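Local coordinates for protein carbohydrate kinase, FGGY (Novosphingobium aromaticivorans, PDB 3H6E) that probably acts as a carbohydrate kinase of the FGGY family, transferring a phosphate group to a sugar or related substrate, at residues A[153-161]-A[225-233]; A[412-423]-A[439-447]. All coordinates share one frame; numbering follows the deposited sequence.

Interaction 1 of 2, residues A[153-161]-A[225-233]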
ATOM      1  N   ALA A 153      -1.698  -2.437 -13.065  1.00 27.18           N
ATOM      2  CA  ALA A 153      -3.091  -2.788 -12.831  1.00 27.12           C
ATOM      3  C   ALA A 153      -3.930  -2.639 -14.101  1.00 28.91           C
ATOM      4  O   ALA A 153      -4.722  -3.519 -14.445  1.00 27.03           O
ATOM      5  CB  ALA A 153      -3.665  -1.936 -11.710  1.00 26.03           C
ATOM      6  N   GLN A 154      -3.751  -1.516 -14.792  1.00 27.87           N
ATOM      7  CA  GLN A 154      -4.512  -1.233 -16.004  1.00 28.32           C
ATOM      8  C   GLN A 154      -4.088  -2.139 -17.145  1.00 29.39           C
ATOM      9  O   GLN A 154      -4.838  -2.334 -18.103  1.00 29.56           O
ATOM     10  CB  GLN A 154      -4.362   0.235 -16.414  1.00 26.47           C
ATOM     11  CG  GLN A 154      -5.175   1.190 -15.569  1.00 26.44           C
ATOM     12  CD  GLN A 154      -4.868   1.048 -14.092  1.00 26.52           C
ATOM     13  OE1 GLN A 154      -5.727   0.652 -13.306  1.00 26.20           O
ATOM     14  NE2 GLN A 154      -3.630   1.348 -13.712  1.00 25.38           N
ATOM     15  N   TYR A 155      -2.882  -2.690 -17.051  1.00 29.13           N
ATOM     16  CA  TYR A 155      -2.386  -3.551 -18.116  1.00 31.02           C
ATOM     17  C   TYR A 155      -3.317  -4.737 -18.281  1.00 33.08           C
ATOM     18  O   TYR A 155      -3.578  -5.201 -19.393  1.00 35.35           O
ATOM     19  CB  TYR A 155      -0.969  -4.056 -17.843  1.00 28.78           C
ATOM     20  CG  TYR A 155      -0.643  -5.237 -18.721  1.00 32.04           C
ATOM     21  CD1 TYR A 155      -0.332  -5.059 -20.060  1.00 34.04           C
ATOM     22  CD2 TYR A 155      -0.699  -6.535 -18.229  1.00 33.88           C
ATOM     23  CE1 TYR A 155      -0.057  -6.136 -20.880  1.00 35.82           C
ATOM     24  CE2 TYR A 155      -0.423  -7.620 -19.041  1.00 33.39           C
ATOM     25  CZ  TYR A 155      -0.102  -7.413 -20.367  1.00 35.79           C
ATOM     26  OH  TYR A 155       0.177  -8.480 -21.190  1.00 41.02           O
ATOM     27  N   TRP A 156      -3.819  -5.221 -17.157  1.00 31.10           N
ATOM     28  CA  TRP A 156      -4.659  -6.399 -17.159  1.00 32.84           C
ATOM     29  C   TRP A 156      -6.056  -6.079 -17.666  1.00 32.75           C
ATOM     30  O   TRP A 156      -6.724  -6.934 -18.242  1.00 35.70           O
ATOM     31  CB  TRP A 156      -4.666  -7.026 -15.766  1.00 33.58           C
ATOM     32  CG  TRP A 156      -3.304  -7.508 -15.413  1.00 34.72           C
ATOM     33  CD1 TRP A 156      -2.443  -6.962 -14.505  1.00 32.30           C
ATOM     34  CD2 TRP A 156      -2.610  -8.609 -16.013  1.00 36.81           C
ATOM     35  NE1 TRP A 156      -1.267  -7.672 -14.485  1.00 33.26           N
ATOM     36  CE2 TRP A 156      -1.344  -8.688 -15.403  1.00 36.02           C
ATOM     37  CE3 TRP A 156      -2.944  -9.542 -17.000  1.00 36.68           C
ATOM     38  CZ2 TRP A 156      -0.409  -9.667 -15.744  1.00 36.80           C
ATOM     39  CZ3 TRP A 156      -2.017 -10.510 -17.339  1.00 38.53           C
ATOM     40  CH2 TRP A 156      -0.764 -10.564 -16.713  1.00 37.85           C
ATOM     41  N   ALA A 157      -6.483  -4.837 -17.470  1.00 31.62           N
ATOM     42  CA  ALA A 157      -7.769  -4.389 -17.992  1.00 33.67           C
ATOM     43  C   ALA A 157      -7.716  -4.186 -19.509  1.00 33.86           C
ATOM     44  O   ALA A 157      -8.748  -4.068 -20.156  1.00 34.75           O
ATOM     45  CB  ALA A 157      -8.231  -3.117 -17.289  1.00 28.66           C
ATOM     46  N   TRP A 158      -6.509  -4.150 -20.069  1.00 34.18           N
ATOM     47  CA  TRP A 158      -6.327  -4.038 -21.515  1.00 33.20           C
ATOM     48  C   TRP A 158      -6.132  -5.430 -22.099  1.00 34.76           C
ATOM     49  O   TRP A 158      -6.403  -5.675 -23.275  1.00 35.17           O
ATOM     50  CB  TRP A 158      -5.120  -3.151 -21.832  1.00 31.49           C
ATOM     51  CG  TRP A 158      -4.556  -3.333 -23.213  1.00 33.16           C
ATOM     52  CD1 TRP A 158      -4.799  -2.553 -24.309  1.00 33.48           C
ATOM     53  CD2 TRP A 158      -3.643  -4.352 -23.641  1.00 32.70           C
ATOM     54  NE1 TRP A 158      -4.101  -3.029 -25.394  1.00 32.55           N
ATOM     55  CE2 TRP A 158      -3.383  -4.131 -25.012  1.00 32.40           C
ATOM     56  CE3 TRP A 158      -3.026  -5.435 -23.003  1.00 34.38           C
ATOM     57  CZ2 TRP A 158      -2.529  -4.949 -25.753  1.00 32.05           C
ATOM     58  CZ3 TRP A 158      -2.176  -6.249 -23.745  1.00 34.76           C
ATOM     59  CH2 TRP A 158      -1.937  -6.000 -25.105  1.00 31.09           C
ATOM     60  N   PHE A 159      -5.650  -6.335 -21.254  1.00 35.82           N
ATOM     61  CA  PHE A 159      -5.468  -7.735 -21.607  1.00 36.98           C
ATOM     62  C   PHE A 159      -6.820  -8.364 -21.930  1.00 36.57           C
ATOM     63  O   PHE A 159      -6.918  -9.237 -22.786  1.00 35.35           O
ATOM     64  CB  PHE A 159      -4.815  -8.467 -20.431  1.00 36.57           C
ATOM     65  CG  PHE A 159      -4.441  -9.891 -20.720  1.00 37.80           C
ATOM     66  CD1 PHE A 159      -3.206 -10.200 -21.267  1.00 38.61           C
ATOM     67  CD2 PHE A 159      -5.315 -10.925 -20.421  1.00 38.31           C
ATOM     68  CE1 PHE A 159      -2.855 -11.513 -21.529  1.00 39.45           C
ATOM     69  CE2 PHE A 159      -4.973 -12.239 -20.680  1.00 40.66           C
ATOM     70  CZ  PHE A 159      -3.739 -12.534 -21.235  1.00 42.42           C
ATOM     71  N   LEU A 160      -7.856  -7.903 -21.235  1.00 38.51           N
ATOM     72  CA  LEU A 160      -9.202  -8.449 -21.370  1.00 39.00           C
ATOM     73  C   LEU A 160     -10.095  -7.589 -22.256  1.00 38.38           C
ATOM     74  O   LEU A 160     -11.242  -7.950 -22.511  1.00 38.86           O
ATOM     75  CB  LEU A 160      -9.877  -8.536 -19.999  1.00 39.19           C
ATOM     76  CG  LEU A 160      -9.207  -9.214 -18.805  1.00 38.78           C
ATOM     77  CD1 LEU A 160      -9.890  -8.766 -17.518  1.00 35.03           C
ATOM     78  CD2 LEU A 160      -9.251 -10.730 -18.946  1.00 41.25           C
ATOM     79  N   THR A 161      -9.587  -6.449 -22.713  1.00 37.92           N
ATOM     80  CA  THR A 161     -10.468  -5.437 -23.287  1.00 36.41           C
ATOM     81  C   THR A 161      -9.950  -4.791 -24.574  1.00 36.76           C
ATOM     82  O   THR A 161     -10.730  -4.244 -25.357  1.00 36.98           O
ATOM     83  CB  THR A 161     -10.753  -4.328 -22.257  1.00 35.87           C
ATOM     84  OG1 THR A 161     -12.115  -3.900 -22.362  1.00 39.63           O
ATOM     85  CG2 THR A 161      -9.825  -3.152 -22.469  1.00 32.50           C
ATOM     86  N   VAL A 225     -19.663  -8.947 -20.364  1.00 41.43           N
ATOM     87  CA  VAL A 225     -18.883  -8.674 -19.165  1.00 41.97           C
ATOM     88  C   VAL A 225     -18.163  -7.343 -19.317  1.00 42.51           C
ATOM     89  O   VAL A 225     -17.565  -7.067 -20.359  1.00 42.15           O
ATOM     90  CB  VAL A 225     -17.847  -9.783 -18.886  1.00 42.60           C
ATOM     91  CG1 VAL A 225     -16.948  -9.392 -17.718  1.00 40.04           C
ATOM     92  CG2 VAL A 225     -18.541 -11.101 -18.607  1.00 43.50           C
ATOM     93  N   GLN A 226     -18.230  -6.518 -18.276  1.00 39.48           N
ATOM     94  CA  GLN A 226     -17.587  -5.211 -18.302  1.00 39.08           C
ATOM     95  C   GLN A 226     -16.327  -5.180 -17.443  1.00 38.86           C
ATOM     96  O   GLN A 226     -16.331  -5.622 -16.296  1.00 37.60           O
ATOM     97  CB  GLN A 226     -18.562  -4.119 -17.854  1.00 38.14           C
ATOM     98  CG  GLN A 226     -19.783  -3.969 -18.754  1.00 41.61           C
ATOM     99  CD  GLN A 226     -19.424  -3.583 -20.181  1.00 42.00           C
ATOM    100  OE1 GLN A 226     -20.188  -3.832 -21.114  1.00 43.41           O
ATOM    101  NE2 GLN A 226     -18.258  -2.976 -20.358  1.00 40.94           N
ATOM    102  N   VAL A 227     -15.244  -4.659 -18.009  1.00 39.29           N
ATOM    103  CA  VAL A 227     -14.002  -4.518 -17.265  1.00 35.29           C
ATOM    104  C   VAL A 227     -13.854  -3.087 -16.766  1.00 35.91           C
ATOM    105  O   VAL A 227     -14.113  -2.135 -17.500  1.00 35.22           O
ATOM    106  CB  VAL A 227     -12.788  -4.882 -18.124  1.00 34.79           C
ATOM    107  CG1 VAL A 227     -11.531  -4.868 -17.276  1.00 35.91           C
ATOM    108  CG2 VAL A 227     -12.986  -6.245 -18.773  1.00 36.54           C
ATOM    109  N   LEU A 228     -13.449  -2.941 -15.507  1.00 36.28           N
ATOM    110  CA  LEU A 228     -13.226  -1.621 -14.929  1.00 33.65           C
ATOM    111  C   LEU A 228     -11.756  -1.240 -15.020  1.00 31.42           C
ATOM    112  O   LEU A 228     -10.899  -2.102 -15.210  1.00 28.83           O
ATOM    113  CB  LEU A 228     -13.697  -1.584 -13.476  1.00 31.80           C
ATOM    114  CG  LEU A 228     -15.144  -1.133 -13.251  1.00 35.12           C
ATOM    115  CD1 LEU A 228     -16.034  -1.509 -14.426  1.00 33.28           C
ATOM    116  CD2 LEU A 228     -15.691  -1.690 -11.938  1.00 33.55           C
ATOM    117  N   ALA A 229     -11.469   0.052 -14.897  1.00 30.99           N
ATOM    118  CA  ALA A 229     -10.094   0.532 -14.938  1.00 28.31           C
ATOM    119  C   ALA A 229      -9.249  -0.202 -13.904  1.00 27.05           C
ATOM    120  O   ALA A 229      -8.173  -0.709 -14.212  1.00 27.43           O
ATOM    121  CB  ALA A 229     -10.046   2.028 -14.701  1.00 26.23           C
ATOM    122  N   GLY A 230      -9.752  -0.267 -12.677  1.00 27.56           N
ATOM    123  CA  GLY A 230      -9.035  -0.926 -11.604  1.00 27.31           C
ATOM    124  C   GLY A 230      -8.164   0.054 -10.847  1.00 26.89           C
ATOM    125  O   GLY A 230      -8.232   1.264 -11.082  1.00 26.75           O
ATOM    126  N   LEU A 231      -7.335  -0.460  -9.947  1.00 24.57           N
ATOM    127  CA  LEU A 231      -6.536   0.405  -9.090  1.00 24.13           C
ATOM    128  C   LEU A 231      -5.306  -0.273  -8.506  1.00 24.99           C
ATOM    129  O   LEU A 231      -5.036  -1.445  -8.762  1.00 24.99           O
ATOM    130  CB  LEU A 231      -7.397   0.971  -7.959  1.00 25.61           C
ATOM    131  CG  LEU A 231      -8.349   0.002  -7.251  1.00 26.06           C
ATOM    132  CD1 LEU A 231      -7.591  -1.034  -6.437  1.00 27.17           C
ATOM    133  CD2 LEU A 231      -9.314   0.771  -6.367  1.00 27.24           C
ATOM    134  N   HIS A 232      -4.566   0.492  -7.714  1.00 25.68           N
ATOM    135  CA  HIS A 232      -3.357   0.005  -7.069  1.00 26.94           C
ATOM    136  C   HIS A 232      -3.700  -0.865  -5.858  1.00 27.20           C
ATOM    137  O   HIS A 232      -4.654  -0.579  -5.133  1.00 26.26           O
ATOM    138  CB  HIS A 232      -2.483   1.193  -6.654  1.00 25.10           C
ATOM    139  CG  HIS A 232      -1.249   0.805  -5.903  1.00 26.51           C
ATOM    140  ND1 HIS A 232      -0.911   1.358  -4.688  1.00 26.46           N
ATOM    141  CD2 HIS A 232      -0.276  -0.092  -6.191  1.00 27.51           C
ATOM    142  CE1 HIS A 232       0.220   0.824  -4.262  1.00 26.21           C
ATOM    143  NE2 HIS A 232       0.626  -0.058  -5.155  1.00 27.36           N
ATOM    144  N   ASP A 233      -2.929  -1.932  -5.658  1.00 28.40           N
ATOM    145  CA  ASP A 233      -3.053  -2.784  -4.475  1.00 28.40           C
ATOM    146  C   ASP A 233      -3.496  -1.996  -3.258  1.00 27.47           C
ATOM    147  O   ASP A 233      -4.573  -2.225  -2.719  1.00 29.88           O
ATOM    148  CB  ASP A 233      -1.717  -3.462  -4.149  1.00 26.90           C
ATOM    149  CG  ASP A 233      -1.699  -4.924  -4.527  1.00 33.42           C
ATOM    150  OD1 ASP A 233      -2.750  -5.427  -4.975  1.00 37.94           O
ATOM    151  OD2 ASP A 233      -0.643  -5.574  -4.377  1.00 34.49           O
TER
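Helix residues Ala153 and Gln154 ride close over the far end of the strand, Ala153 CA lying 6.0 Å from Leu231 CA and Gln154 CA equally far from Ala229 CA. The contact illustrates how small side chains let a helix settle onto a strand. Ala157 CB presses on Leu228 O at 3.5 Å, and one turn earlier Ala153 CB meets Leu231 O at 3.3 Å, so both methyls rest on backbone carbonyls. Val227 packs beside Ala157. With its CG1 anti to the backbone N (chi1 -174°), its two methyls fork: CG1 lies 3.7 Å from Ala157 CB, while CG2 reaches Leu160 CB at 4.1 Å, the Leu160 and Val227 side chains crossing at about a right angle. The strand breaks at Ala229 and Gly230. At the backbone angles of Gly230 a side chain would run into the carbonyl oxygen of Ala229. Gln154, its chain bent at chi2 (55°), folds over this break and brings its CG 3.8 Å from Ala229 O. Were an alanine to stand at Gln154, the carbonyls of the break would probably lose the polar group beside them and a gap would open under the helix. Ala157 also touches Pro74 and Val208 on the two strands flanking 226-232, and Thr161 OG1 is hydrogen-bonded to Ala210 O. The arrangement is helix-on-sheet packing, helix 152-159 covering one face of the mixed sheet in the N-terminal domain of an actin-like ATPase fold.

Interaction 2 of 2, residues A[412-423]-A[439-447]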
ATOM      1  N   PRO A 412      -6.296  10.293  22.983  1.00 28.18           N
ATOM      2  CA  PRO A 412      -7.425  10.091  23.905  1.00 28.74           C
ATOM      3  C   PRO A 412      -8.798  10.449  23.315  1.00 26.16           C
ATOM      4  O   PRO A 412      -9.760   9.709  23.529  1.00 27.28           O
ATOM      5  CB  PRO A 412      -7.085  11.032  25.065  1.00 27.61           C
ATOM      6  CG  PRO A 412      -6.216  12.086  24.421  1.00 26.53           C
ATOM      7  CD  PRO A 412      -5.355  11.298  23.505  1.00 26.93           C
ATOM      8  N   ASP A 413      -8.885  11.565  22.597  1.00 22.42           N
ATOM      9  CA  ASP A 413     -10.147  12.007  22.018  1.00 22.24           C
ATOM     10  C   ASP A 413     -10.311  11.441  20.615  1.00 22.93           C
ATOM     11  O   ASP A 413     -11.372  11.562  20.004  1.00 21.78           O
ATOM     12  CB  ASP A 413     -10.212  13.533  21.963  1.00 20.83           C
ATOM     13  CG  ASP A 413      -9.948  14.175  23.301  1.00 18.71           C
ATOM     14  OD1 ASP A 413     -10.499  13.703  24.311  1.00 19.82           O
ATOM     15  OD2 ASP A 413      -9.190  15.162  23.340  1.00 20.73           O
ATOM     16  N   CYS A 414      -9.247  10.837  20.106  1.00 23.72           N
ATOM     17  CA  CYS A 414      -9.297  10.182  18.809  1.00 23.14           C
ATOM     18  C   CYS A 414      -9.930   8.805  18.963  1.00 23.57           C
ATOM     19  O   CYS A 414      -9.821   8.178  20.017  1.00 24.14           O
ATOM     20  CB  CYS A 414      -7.887  10.064  18.226  1.00 24.37           C
ATOM     21  SG  CYS A 414      -7.782   9.208  16.643  1.00 25.70           S
ATOM     22  N   ALA A 415     -10.605   8.341  17.918  1.00 23.08           N
ATOM     23  CA  ALA A 415     -11.212   7.018  17.936  1.00 23.90           C
ATOM     24  C   ALA A 415     -10.365   6.016  17.155  1.00 25.86           C
ATOM     25  O   ALA A 415     -10.448   5.941  15.930  1.00 26.80           O
ATOM     26  CB  ALA A 415     -12.631   7.074  17.379  1.00 26.10           C
ATOM     27  N   VAL A 416      -9.543   5.254  17.870  1.00 26.62           N
ATOM     28  CA  VAL A 416      -8.748   4.191  17.260  1.00 24.46           C
ATOM     29  C   VAL A 416      -9.595   2.935  17.073  1.00 25.37           C
ATOM     30  O   VAL A 416     -10.327   2.530  17.973  1.00 28.49           O
ATOM     31  CB  VAL A 416      -7.518   3.857  18.122  1.00 26.91           C
ATOM     32  CG1 VAL A 416      -6.728   2.707  17.512  1.00 26.81           C
ATOM     33  CG2 VAL A 416      -6.641   5.091  18.291  1.00 23.89           C
ATOM     34  N   TYR A 417      -9.497   2.318  15.903  1.00 26.65           N
ATOM     35  CA  TYR A 417     -10.328   1.162  15.582  1.00 27.11           C
ATOM     36  C   TYR A 417      -9.523  -0.078  15.191  1.00 27.61           C
ATOM     37  O   TYR A 417      -8.361   0.014  14.796  1.00 27.83           O
ATOM     38  CB  TYR A 417     -11.291   1.503  14.443  1.00 25.88           C
ATOM     39  CG  TYR A 417     -12.368   2.498  14.800  1.00 28.66           C
ATOM     40  CD1 TYR A 417     -13.394   2.154  15.676  1.00 29.40           C
ATOM     41  CD2 TYR A 417     -12.376   3.776  14.246  1.00 26.58           C
ATOM     42  CE1 TYR A 417     -14.390   3.057  16.002  1.00 27.71           C
ATOM     43  CE2 TYR A 417     -13.368   4.687  14.564  1.00 27.10           C
ATOM     44  CZ  TYR A 417     -14.374   4.321  15.444  1.00 29.30           C
ATOM     45  OH  TYR A 417     -15.370   5.215  15.771  1.00 31.91           O
ATOM     46  N   THR A 418     -10.165  -1.236  15.309  1.00 28.70           N
ATOM     47  CA  THR A 418      -9.668  -2.479  14.728  1.00 30.13           C
ATOM     48  C   THR A 418     -10.868  -3.230  14.171  1.00 29.12           C
ATOM     49  O   THR A 418     -11.978  -3.082  14.673  1.00 28.49           O
ATOM     50  CB  THR A 418      -8.938  -3.367  15.757  1.00 30.83           C
ATOM     51  OG1 THR A 418      -9.775  -3.561  16.904  1.00 35.44           O
ATOM     52  CG2 THR A 418      -7.626  -2.726  16.189  1.00 27.63           C
ATOM     53  N   ALA A 419     -10.645  -4.020  13.125  1.00 29.89           N
ATOM     54  CA  ALA A 419     -11.731  -4.720  12.449  1.00 31.33           C
ATOM     55  C   ALA A 419     -12.246  -5.916  13.252  1.00 34.51           C
ATOM     56  O   ALA A 419     -11.516  -6.504  14.047  1.00 33.33           O
ATOM     57  CB  ALA A 419     -11.306  -5.153  11.058  1.00 32.60           C
ATOM     58  N   ASN A 420     -13.510  -6.263  13.024  1.00 34.46           N
ATOM     59  CA  ASN A 420     -14.190  -7.314  13.772  1.00 35.65           C
ATOM     60  C   ASN A 420     -13.907  -8.693  13.197  1.00 39.33           C
ATOM     61  O   ASN A 420     -13.591  -9.633  13.926  1.00 39.94           O
ATOM     62  CB  ASN A 420     -15.696  -7.069  13.735  1.00 35.05           C
ATOM     63  CG  ASN A 420     -16.360  -7.352  15.054  1.00 35.21           C
ATOM     64  OD1 ASN A 420     -15.690  -7.514  16.072  1.00 35.89           O
ATOM     65  ND2 ASN A 420     -17.688  -7.401  15.052  1.00 37.72           N
ATOM     66  N   ALA A 421     -14.043  -8.806  11.880  1.00 37.48           N
ATOM     67  CA  ALA A 421     -13.805 -10.061  11.187  1.00 38.13           C
ATOM     68  C   ALA A 421     -12.767  -9.881  10.093  1.00 37.91           C
ATOM     69  O   ALA A 421     -12.504  -8.763   9.648  1.00 38.50           O
ATOM     70  CB  ALA A 421     -15.100 -10.587  10.601  1.00 41.23           C
ATOM     71  N   HIS A 422     -12.171 -10.989   9.667  1.00 39.21           N
ATOM     72  CA  HIS A 422     -11.243 -10.968   8.548  1.00 38.40           C
ATOM     73  C   HIS A 422     -11.966 -10.520   7.287  1.00 38.54           C
ATOM     74  O   HIS A 422     -13.152 -10.802   7.108  1.00 39.31           O
ATOM     75  CB  HIS A 422     -10.622 -12.352   8.327  1.00 37.22           C
ATOM     76  CG  HIS A 422     -10.006 -12.527   6.973  1.00 39.51           C
ATOM     77  ND1 HIS A 422      -8.741 -12.074   6.664  1.00 39.15           N
ATOM     78  CD2 HIS A 422     -10.484 -13.102   5.843  1.00 39.81           C
ATOM     79  CE1 HIS A 422      -8.467 -12.360   5.404  1.00 40.34           C
ATOM     80  NE2 HIS A 422      -9.509 -12.984   4.882  1.00 41.70           N
ATOM     81  N   ASN A 423     -11.248  -9.813   6.422  1.00 37.08           N
ATOM     82  CA  ASN A 423     -11.752  -9.464   5.101  1.00 37.01           C
ATOM     83  C   ASN A 423     -10.701  -9.800   4.062  1.00 39.48           C
ATOM     84  O   ASN A 423      -9.546  -9.398   4.196  1.00 41.01           O
ATOM     85  CB  ASN A 423     -12.091  -7.978   5.029  1.00 37.59           C
ATOM     86  CG  ASN A 423     -13.422  -7.656   5.656  1.00 37.57           C
ATOM     87  OD1 ASN A 423     -14.448  -8.193   5.250  1.00 39.61           O
ATOM     88  ND2 ASN A 423     -13.418  -6.773   6.648  1.00 35.52           N
ATOM     89  N   PRO A 439     -17.693  -3.977   4.321  1.00 35.77           N
ATOM     90  CA  PRO A 439     -16.802  -5.097   4.649  1.00 36.43           C
ATOM     91  C   PRO A 439     -17.455  -6.075   5.619  1.00 37.72           C
ATOM     92  O   PRO A 439     -18.615  -5.896   5.994  1.00 37.36           O
ATOM     93  CB  PRO A 439     -15.611  -4.411   5.340  1.00 34.90           C
ATOM     94  CG  PRO A 439     -15.722  -2.963   4.988  1.00 33.92           C
ATOM     95  CD  PRO A 439     -17.182  -2.698   4.840  1.00 34.30           C
ATOM     96  N   GLN A 440     -16.714  -7.104   6.016  1.00 37.63           N
ATOM     97  CA  GLN A 440     -17.197  -8.040   7.023  1.00 38.27           C
ATOM     98  C   GLN A 440     -16.908  -7.495   8.412  1.00 37.23           C
ATOM     99  O   GLN A 440     -15.934  -6.769   8.616  1.00 36.80           O
ATOM    100  CB  GLN A 440     -16.550  -9.416   6.850  1.00 39.09           C
ATOM    101  CG  GLN A 440     -17.169 -10.252   5.747  1.00 41.14           C
ATOM    102  CD  GLN A 440     -18.614 -10.597   6.038  1.00 45.58           C
ATOM    103  OE1 GLN A 440     -18.922 -11.228   7.050  1.00 45.30           O
ATOM    104  NE2 GLN A 440     -19.511 -10.189   5.146  1.00 48.10           N
ATOM    105  N   GLY A 441     -17.763  -7.843   9.364  1.00 35.25           N
ATOM    106  CA  GLY A 441     -17.609  -7.386  10.729  1.00 32.94           C
ATOM    107  C   GLY A 441     -17.923  -5.911  10.883  1.00 34.33           C
ATOM    108  O   GLY A 441     -18.501  -5.280   9.998  1.00 32.78           O
ATOM    109  N   GLU A 442     -17.544  -5.365  12.030  1.00 35.53           N
ATOM    110  CA  GLU A 442     -17.725  -3.952  12.313  1.00 32.82           C
ATOM    111  C   GLU A 442     -16.466  -3.439  12.980  1.00 31.22           C
ATOM    112  O   GLU A 442     -15.607  -4.224  13.377  1.00 30.59           O
ATOM    113  CB  GLU A 442     -18.920  -3.741  13.241  1.00 32.31           C
ATOM    114  CG  GLU A 442     -20.258  -4.108  12.630  1.00 34.77           C
ATOM    115  CD  GLU A 442     -21.387  -4.072  13.644  1.00 36.46           C
ATOM    116  OE1 GLU A 442     -21.107  -4.225  14.852  1.00 37.54           O
ATOM    117  OE2 GLU A 442     -22.552  -3.894  13.229  1.00 37.14           O
ATOM    118  N   LEU A 443     -16.349  -2.123  13.100  1.00 31.14           N
ATOM    119  CA  LEU A 443     -15.229  -1.548  13.828  1.00 29.96           C
ATOM    120  C   LEU A 443     -15.538  -1.500  15.318  1.00 29.17           C
ATOM    121  O   LEU A 443     -16.624  -1.087  15.726  1.00 28.71           O
ATOM    122  CB  LEU A 443     -14.894  -0.150  13.306  1.00 30.98           C
ATOM    123  CG  LEU A 443     -14.436  -0.093  11.849  1.00 29.76           C
ATOM    124  CD1 LEU A 443     -14.014   1.321  11.480  1.00 28.05           C
ATOM    125  CD2 LEU A 443     -13.302  -1.085  11.608  1.00 29.15           C
ATOM    126  N   VAL A 444     -14.579  -1.943  16.120  1.00 29.54           N
ATOM    127  CA  VAL A 444     -14.683  -1.871  17.565  1.00 28.88           C
ATOM    128  C   VAL A 444     -13.685  -0.833  18.041  1.00 28.82           C
ATOM    129  O   VAL A 444     -12.507  -0.906  17.696  1.00 28.35           O
ATOM    130  CB  VAL A 444     -14.326  -3.226  18.222  1.00 30.41           C
ATOM    131  CG1 VAL A 444     -14.611  -3.187  19.720  1.00 25.50           C
ATOM    132  CG2 VAL A 444     -15.079  -4.372  17.549  1.00 28.45           C
ATOM    133  N   ARG A 445     -14.138   0.143  18.822  1.00 27.35           N
ATOM    134  CA  ARG A 445     -13.209   1.146  19.319  1.00 28.08           C
ATOM    135  C   ARG A 445     -12.281   0.557  20.371  1.00 30.84           C
ATOM    136  O   ARG A 445     -12.674  -0.312  21.150  1.00 32.97           O
ATOM    137  CB  ARG A 445     -13.926   2.376  19.870  1.00 28.81           C
ATOM    138  CG  ARG A 445     -12.959   3.512  20.172  1.00 26.50           C
ATOM    139  CD  ARG A 445     -13.661   4.759  20.651  1.00 25.87           C
ATOM    140  NE  ARG A 445     -12.703   5.819  20.956  1.00 22.19           N
ATOM    141  CZ  ARG A 445     -13.032   6.991  21.485  1.00 22.70           C
ATOM    142  NH1 ARG A 445     -14.299   7.261  21.776  1.00 24.97           N
ATOM    143  NH2 ARG A 445     -12.094   7.894  21.724  1.00 22.79           N
ATOM    144  N   ILE A 446     -11.044   1.036  20.381  1.00 31.05           N
ATOM    145  CA  ILE A 446     -10.044   0.532  21.304  1.00 33.11           C
ATOM    146  C   ILE A 446     -10.002   1.367  22.576  1.00 33.71           C
ATOM    147  O   ILE A 446      -9.949   2.595  22.526  1.00 33.09           O
ATOM    148  CB  ILE A 446      -8.644   0.511  20.658  1.00 31.93           C
ATOM    149  CG1 ILE A 446      -8.651  -0.375  19.414  1.00 31.53           C
ATOM    150  CG2 ILE A 446      -7.602   0.026  21.656  1.00 30.19           C
ATOM    151  CD1 ILE A 446      -9.169  -1.778  19.673  1.00 32.67           C
ATOM    152  N   GLU A 447     -10.033   0.685  23.716  1.00 35.42           N
ATOM    153  CA  GLU A 447      -9.918   1.341  25.007  1.00 36.01           C
ATOM    154  C   GLU A 447      -8.454   1.654  25.276  1.00 35.10           C
ATOM    155  O   GLU A 447      -7.580   0.839  24.976  1.00 36.38           O
ATOM    156  CB  GLU A 447     -10.438   0.420  26.110  1.00 38.26           C
ATOM    157  CG  GLU A 447     -11.815  -0.171  25.852  1.00 40.36           C
ATOM    158  CD  GLU A 447     -12.936   0.675  26.428  1.00 46.42           C
ATOM    159  OE1 GLU A 447     -12.972   1.894  26.146  1.00 40.10           O
ATOM    160  OE2 GLU A 447     -13.780   0.113  27.164  1.00 48.95           O
TER
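Arg445 turns its CG anti to the backbone N (chi1 -170°) and stays extended as far as NE, which carries the guanidinium back along the neighbouring strand to Cys414 and Ala415; Tyr417, its CG set anti to the carbonyl carbon (chi1 -68°), tips its ring toward Leu443. At the end of its extended chain Arg445 NH2 donates to Cys414 O at 2.9 Å, a bent bond in which the donor stands above the carbonyl plane. Ala415 CB covers one face of the guanidinium, 3.8 Å from Arg445 NE. On the same side of the sheet, Leu443 CD1 sits over the Tyr417 ring in a CH-pi contact, 4.2 Å from its centroid, while Val444 O lies at the ring edge.

Beneath these side chains the strands run antiparallel with a marked twist, their axes 4.8 Å apart at closest and 139° between their directions. Thr418 and Val444 form a hydrogen-bonded pair: Val444 N gives a nearly straight bond to Thr418 O at 3.2 Å, and the return bond from Thr418 N is weak. Ile446 N continues the ladder to Val416 O at 2.9 Å. On the other face, Ile446 CD1 packs against OG1 and CG2 of Thr418.

Beyond the strands a side chain takes over the pairing. Asn423 OD1 accepts from Gln440 N at 2.6 Å, in the carbonyl plane and on a lone pair, and Asn423 ND2 donates to Gln440 O at 3.2 Å. Two bonds to one residue fix the rotation of the amide.

Strand 443-445 thus edges the C-terminal sheet, 415-419 lying between it and the parallel strand 390-394, and helix 401-410 packs on Thr418 and Ile446 through Val404.

Overall arrangement
Followed from the N terminus, the chain first builds most of one sheet, then lays down helix 152-159 and returns as strand 226-232 beneath it; interaction 1 closes that excursion, with 63 residues between 153-161 and 225-233. Well afterwards interaction 2 closes a shorter one, in which 15 residues including helix 430-433 separate the two ranges. The contacts stand in series, neither enclosing nor crossing the other. The centres of interactions 1 and 2 lie about 31 Å apart. Each involves a different sheet of the two-domain kinase: 153-161 with 225-233 joins helix to strand in a buried contact of the N-terminal part, whereas 412-423 with 439-447 adds an edge strand at the surface of the C-terminal part.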